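Local coordinates for protein beta-d-glucoside glucohydrolase (Hypocrea jecorina, PDB 3ZZ1) that probably hydrolyses terminal, non-reducing beta-D-glucosyl residues to release beta-D-glucose, as a secreted family 3 glycoside hydrolase of cellulose degradation, at residues Trp85-Ile90 / Arg652-Leu657; Glu631-Tyr636 / Ala667-Arg672. All blocks are in the same frame, centred on the assembly; numbering follows the deposited sequence.

Interaction 1 (Trp85-Ile90 / Arg652-Leu657)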
loop_
_atom_site.group_PDB
_atom_site.type_symbol
_atom_site.label_atom_id
_atom_site.label_comp_id
_atom_site.label_asym_id
_atom_site.label_seq_id
_atom_site.Cartn_x
_atom_site.Cartn_y
_atom_site.Cartn_z
ATOM N N TRP A 85 -2.925 -10.781 2.929
ATOM C CA TRP A 85 -4.310 -10.708 3.415
ATOM C C TRP A 85 -4.365 -11.041 4.914
ATOM O O TRP A 85 -5.346 -11.594 5.411
ATOM C CB TRP A 85 -5.231 -11.642 2.609
ATOM C CG TRP A 85 -5.382 -11.280 1.146
ATOM C CD1 TRP A 85 -4.433 -11.392 0.168
ATOM C CD2 TRP A 85 -6.557 -10.757 0.508
ATOM N NE1 TRP A 85 -4.942 -10.964 -1.038
ATOM C CE2 TRP A 85 -6.243 -10.568 -0.857
ATOM C CE3 TRP A 85 -7.845 -10.427 0.960
ATOM C CZ2 TRP A 85 -7.174 -10.063 -1.782
ATOM C CZ3 TRP A 85 -8.772 -9.922 0.038
ATOM C CH2 TRP A 85 -8.428 -9.747 -1.317
ATOM N N ASP A 86 -3.291 -10.694 5.617
ATOM C CA ASP A 86 -3.118 -11.038 7.017
ATOM C C ASP A 86 -3.034 -9.767 7.863
ATOM O O ASP A 86 -1.977 -9.131 7.941
ATOM C CB ASP A 86 -1.857 -11.894 7.182
ATOM C CG ASP A 86 -1.781 -12.577 8.534
ATOM O OD1 ASP A 86 -2.174 -11.967 9.549
ATOM O OD2 ASP A 86 -1.310 -13.731 8.582
ATOM N N VAL A 87 -4.154 -9.403 8.493
ATOM C CA VAL A 87 -4.229 -8.190 9.324
ATOM C C VAL A 87 -3.181 -8.173 10.440
ATOM O O VAL A 87 -2.669 -7.108 10.806
ATOM C CB VAL A 87 -5.651 -7.951 9.918
ATOM C CG1 VAL A 87 -6.659 -7.679 8.799
ATOM C CG2 VAL A 87 -6.108 -9.120 10.794
ATOM N N ASN A 88 -2.853 -9.355 10.957
ATOM C CA ASN A 88 -1.860 -9.487 12.019
ATOM C C ASN A 88 -0.454 -9.129 11.549
ATOM O O ASN A 88 0.243 -8.355 12.209
ATOM C CB ASN A 88 -1.899 -10.889 12.627
ATOM C CG ASN A 88 -3.248 -11.220 13.251
ATOM O OD1 ASN A 88 -3.633 -10.649 14.279
ATOM N ND2 ASN A 88 -3.976 -12.141 12.627
ATOM N N LEU A 89 -0.054 -9.670 10.397
ATOM C CA LEU A 89 1.244 -9.333 9.808
ATOM C C LEU A 89 1.308 -7.861 9.417
ATOM O O LEU A 89 2.346 -7.216 9.569
ATOM C CB LEU A 89 1.557 -10.221 8.596
ATOM C CG LEU A 89 1.906 -11.691 8.859
ATOM C CD1 LEU A 89 2.219 -12.408 7.557
ATOM C CD2 LEU A 89 3.067 -11.840 9.841
ATOM N N ILE A 90 0.190 -7.338 8.925
ATOM C CA ILE A 90 0.096 -5.940 8.518
ATOM C C ILE A 90 0.257 -4.994 9.707
ATOM O O ILE A 90 1.012 -4.025 9.621
ATOM C CB ILE A 90 -1.207 -5.659 7.729
ATOM C CG1 ILE A 90 -1.172 -6.402 6.390
ATOM C CG2 ILE A 90 -1.400 -4.148 7.497
ATOM C CD1 ILE A 90 -2.536 -6.653 5.761
ATOM N N ARG A 652 -15.804 -6.771 0.924
ATOM C CA ARG A 652 -16.264 -6.179 2.189
ATOM C C ARG A 652 -15.857 -7.032 3.391
ATOM O O ARG A 652 -16.373 -6.853 4.501
ATOM C CB ARG A 652 -17.784 -5.946 2.183
ATOM C CG ARG A 652 -18.286 -4.899 1.180
ATOM C CD ARG A 652 -17.721 -3.513 1.477
ATOM N NE ARG A 652 -18.493 -2.434 0.852
ATOM C CZ ARG A 652 -18.017 -1.586 -0.057
ATOM N NH1 ARG A 652 -16.754 -1.675 -0.470
ATOM N NH2 ARG A 652 -18.809 -0.639 -0.548
ATOM N N GLY A 653 -14.923 -7.948 3.162
ATOM C CA GLY A 653 -14.436 -8.814 4.220
ATOM C C GLY A 653 -13.425 -9.827 3.743
ATOM O O GLY A 653 -13.466 -10.274 2.590
ATOM N N PHE A 654 -12.508 -10.171 4.643
ATOM C CA PHE A 654 -11.550 -11.247 4.426
ATOM C C PHE A 654 -11.077 -11.819 5.757
ATOM O O PHE A 654 -11.090 -11.132 6.782
ATOM C CB PHE A 654 -10.367 -10.785 3.560
ATOM C CG PHE A 654 -9.547 -9.674 4.169
ATOM C CD1 PHE A 654 -9.961 -8.344 4.072
ATOM C CD2 PHE A 654 -8.351 -9.954 4.813
ATOM C CE1 PHE A 654 -9.196 -7.311 4.623
ATOM C CE2 PHE A 654 -7.578 -8.936 5.370
ATOM C CZ PHE A 654 -8.004 -7.609 5.277
ATOM N N ALA A 655 -10.676 -13.086 5.732
ATOM C CA ALA A 655 -10.120 -13.765 6.893
ATOM C C ALA A 655 -9.047 -14.730 6.418
ATOM O O ALA A 655 -9.136 -15.258 5.314
ATOM C CB ALA A 655 -11.210 -14.516 7.634
ATOM N N LYS A 656 -8.031 -14.953 7.249
ATOM C CA LYS A 656 -6.992 -15.929 6.936
ATOM C C LYS A 656 -6.911 -16.994 8.028
ATOM O O LYS A 656 -6.732 -16.670 9.204
ATOM C CB LYS A 656 -5.636 -15.251 6.725
ATOM C CG LYS A 656 -4.615 -16.143 6.027
ATOM C CD LYS A 656 -3.387 -15.368 5.573
ATOM C CE LYS A 656 -2.548 -16.220 4.627
ATOM N NZ LYS A 656 -1.312 -15.535 4.146
ATOM N N LEU A 657 -7.060 -18.257 7.625
ATOM C CA LEU A 657 -7.030 -19.393 8.548
ATOM C C LEU A 657 -5.965 -20.412 8.147
ATOM O O LEU A 657 -5.996 -20.945 7.034
ATOM C CB LEU A 657 -8.400 -20.092 8.598
ATOM C CG LEU A 657 -9.557 -19.556 9.447
ATOM C CD1 LEU A 657 -10.019 -18.169 9.028
ATOM C CD2 LEU A 657 -10.707 -20.525 9.342
HETATM O O HOH W 1 0.009 -14.800 6.605
#
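K656 NZ is gripped by three groups: a water that links it to D86 OD2, and, beyond the two segments, T84 O and S525 OG. The water lies 2.9 Å from K656 NZ and donates to D86 OD2 at 2.6 Å. The two charged atoms, D86 OD2 and K656 NZ, stay 4.8 Å apart, so any attraction is probably relayed by the water. The extended K656 chain crosses the D86 side chain at about a right angle. D86 is also the N-cap of helix 87-103. With CG anti to its backbone N (chi1 -166°), its OD1 accepts from L89 N at 3.2 Å, met from above the carboxylate plane, and weakly from N88 N.

The apolar half centres on F654. W85 turns a ring edge to the F654 face in a T-shaped stack, centroids 5.5 Å apart and planes at 86°. W85 CE3 comes within 3.6 Å of F654 CB. W85 O lies at the edge of the F654 ring, 3.5 Å from F654 CE2. V87 CG1 meets the same ring at CE2 and CZ. W85 NE1 bonds K527 O, and helix 134-150 also touches F654. An alanine in place of F654 would probably open a gap between W85 and V87 and leave the indole edge without its aromatic face. Polar bonds thus hold the lysine end, while ring packing joins the N-terminal and fibronectin type III-like regions.

Interaction 2 (Glu631-Tyr636 / Ala667-Arg672)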
loop_
_atom_site.group_PDB
_atom_site.type_symbol
_atom_site.label_atom_id
_atom_site.label_comp_id
_atom_site.label_asym_id
_atom_site.label_seq_id
_atom_site.Cartn_x
_atom_site.Cartn_y
_atom_site.Cartn_z
ATOM N N GLU A 631 -5.680 -20.543 4.262
ATOM C CA GLU A 631 -6.639 -20.088 3.259
ATOM C C GLU A 631 -7.122 -18.667 3.527
ATOM O O GLU A 631 -7.417 -18.304 4.667
ATOM C CB GLU A 631 -7.839 -21.040 3.184
ATOM C CG GLU A 631 -9.032 -20.544 2.349
ATOM C CD GLU A 631 -8.758 -20.483 0.842
ATOM O OE1 GLU A 631 -7.584 -20.424 0.424
ATOM O OE2 GLU A 631 -9.732 -20.491 0.065
ATOM N N VAL A 632 -7.206 -17.877 2.461
ATOM C CA VAL A 632 -7.773 -16.534 2.530
ATOM C C VAL A 632 -9.204 -16.566 1.997
ATOM O O VAL A 632 -9.422 -16.684 0.790
ATOM C CB VAL A 632 -6.918 -15.505 1.746
ATOM C CG1 VAL A 632 -7.545 -14.112 1.808
ATOM C CG2 VAL A 632 -5.499 -15.472 2.285
ATOM N N ALA A 633 -10.170 -16.484 2.907
ATOM C CA ALA A 633 -11.581 -16.426 2.545
ATOM C C ALA A 633 -12.000 -14.979 2.350
ATOM O O ALA A 633 -11.653 -14.106 3.151
ATOM C CB ALA A 633 -12.432 -17.074 3.621
ATOM N N GLN A 634 -12.755 -14.733 1.286
ATOM C CA GLN A 634 -13.143 -13.376 0.918
ATOM C C GLN A 634 -14.660 -13.218 0.882
ATOM O O GLN A 634 -15.373 -14.099 0.397
ATOM C CB GLN A 634 -12.529 -13.006 -0.436
ATOM C CG GLN A 634 -11.006 -12.922 -0.416
ATOM C CD GLN A 634 -10.367 -13.259 -1.750
ATOM O OE1 GLN A 634 -10.775 -12.763 -2.791
ATOM N NE2 GLN A 634 -9.342 -14.103 -1.715
ATOM N N LEU A 635 -15.141 -12.100 1.424
ATOM C CA LEU A 635 -16.550 -11.734 1.325
ATOM C C LEU A 635 -16.729 -10.665 0.257
ATOM O O LEU A 635 -16.045 -9.637 0.273
ATOM C CB LEU A 635 -17.083 -11.238 2.676
ATOM C CG LEU A 635 -18.431 -10.501 2.726
ATOM C CD1 LEU A 635 -19.582 -11.414 2.362
ATOM C CD2 LEU A 635 -18.671 -9.882 4.088
ATOM N N TYR A 636 -17.645 -10.919 -0.673
ATOM C CA TYR A 636 -18.018 -9.936 -1.691
ATOM C C TYR A 636 -19.500 -9.615 -1.586
ATOM O O TYR A 636 -20.340 -10.519 -1.479
ATOM C CB TYR A 636 -17.645 -10.418 -3.101
ATOM C CG TYR A 636 -16.144 -10.519 -3.318
ATOM C CD1 TYR A 636 -15.411 -9.431 -3.796
ATOM C CD2 TYR A 636 -15.455 -11.700 -3.032
ATOM C CE1 TYR A 636 -14.032 -9.516 -3.988
ATOM C CE2 TYR A 636 -14.082 -11.797 -3.223
ATOM C CZ TYR A 636 -13.374 -10.704 -3.696
ATOM O OH TYR A 636 -12.010 -10.800 -3.884
ATOM N N ALA A 667 -14.365 -18.508 9.806
ATOM C CA ALA A 667 -14.055 -17.209 9.226
ATOM C C ALA A 667 -15.205 -16.250 9.518
ATOM O O ALA A 667 -16.345 -16.495 9.127
ATOM C CB ALA A 667 -13.821 -17.328 7.734
ATOM N N THR A 668 -14.890 -15.166 10.222
ATOM C CA THR A 668 -15.883 -14.183 10.639
ATOM C C THR A 668 -15.650 -12.855 9.925
ATOM O O THR A 668 -14.579 -12.259 10.044
ATOM C CB THR A 668 -15.829 -13.971 12.168
ATOM O OG1 THR A 668 -16.146 -15.200 12.830
ATOM C CG2 THR A 668 -16.810 -12.879 12.619
ATOM N N PHE A 669 -16.654 -12.397 9.185
ATOM C CA PHE A 669 -16.592 -11.096 8.536
ATOM C C PHE A 669 -17.535 -10.125 9.228
ATOM O O PHE A 669 -18.755 -10.267 9.150
ATOM C CB PHE A 669 -16.935 -11.199 7.044
ATOM C CG PHE A 669 -16.248 -12.336 6.335
ATOM C CD1 PHE A 669 -14.898 -12.256 6.002
ATOM C CD2 PHE A 669 -16.952 -13.491 6.006
ATOM C CE1 PHE A 669 -14.263 -13.311 5.344
ATOM C CE2 PHE A 669 -16.327 -14.552 5.355
ATOM C CZ PHE A 669 -14.980 -14.461 5.022
ATOM N N ASN A 670 -16.958 -9.147 9.916
ATOM C CA ASN A 670 -17.735 -8.092 10.554
ATOM C C ASN A 670 -18.025 -6.962 9.579
ATOM O O ASN A 670 -17.106 -6.400 8.964
ATOM C CB ASN A 670 -17.019 -7.570 11.804
ATOM C CG ASN A 670 -16.918 -8.625 12.892
ATOM O OD1 ASN A 670 -17.854 -9.394 13.107
ATOM N ND2 ASN A 670 -15.777 -8.673 13.575
ATOM N N ILE A 671 -19.308 -6.639 9.443
ATOM C CA ILE A 671 -19.756 -5.655 8.467
ATOM C C ILE A 671 -20.136 -4.335 9.132
ATOM O O ILE A 671 -21.081 -4.275 9.921
ATOM C CB ILE A 671 -20.924 -6.202 7.616
ATOM C CG1 ILE A 671 -20.464 -7.441 6.834
ATOM C CG2 ILE A 671 -21.464 -5.122 6.679
ATOM C CD1 ILE A 671 -21.552 -8.100 6.023
ATOM N N ARG A 672 -19.375 -3.289 8.813
ATOM C CA ARG A 672 -19.635 -1.945 9.310
ATOM C C ARG A 672 -20.754 -1.328 8.487
ATOM O O ARG A 672 -21.023 -1.775 7.362
ATOM C CB ARG A 672 -18.376 -1.075 9.210
ATOM C CG ARG A 672 -17.135 -1.670 9.891
ATOM C CD ARG A 672 -15.850 -0.977 9.445
ATOM N NE ARG A 672 -15.654 -1.053 7.997
ATOM C CZ ARG A 672 -14.537 -0.709 7.354
ATOM N NH1 ARG A 672 -13.483 -0.259 8.015
ATOM N NH2 ARG A 672 -14.479 -0.816 6.031
#
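Strands 629-638 and 664-672 face each other with the axes of their short segments 8.6 Å apart at closest and 32° apart in direction, A633 lying opposite A667 and L635 opposite F669. No hydrogen bond joins the two segments; F669 and L635 carry the contact. L635 CB sits over one face of the F669 ring, a CH-pi contact 4.0 Å from the centroid and 13° off the ring normal. With its CG anti to the backbone N (chi1 166°), L635 sends CD2 to F669 CB at 3.7 Å and I671 CD1 at 3.9 Å. At the ring edge, A633 O lies 3.5 Å from F669 CE1, and A633 CB lies in the ring plane near CZ. The two small residues A633 and A667 meet CB to CB at 4.3 Å. On the other face of its strand, away from F669, Q634 OE1 accepts from Y636 OH at 2.6 Å, in the carbonyl plane, while Q634 NE2 bonds G574 O. I621, I695 and V697 from neighbouring strands add to the apolar layer. Two sheets packed face to face through alternate residues are the hallmark of the beta sandwich, here of the fibronectin type III-like domain.

Overall arrangement
Strand 650-659 ties the two contacts together. It is hydrogen-bonded to strand 629-638, with a classic beta bulge where R652 and G653 both face L635. Its alternate residues serve the two contacts: F654 and K656 point to the family 3 N-terminal region in interaction 1, while A655 packs on A667 and F669 inside the sandwich. Strand 629-638 divides likewise. V632 packs on W85, whereas A633 and L635 face inward in interaction 2. Interaction 2 is buried and apolar, within one domain. Interaction 1, between domains, is the more exposed, though its centre is closer to the middle of the chain, and mixes an aromatic pair with water and charge. Their centres are about 8 Å apart.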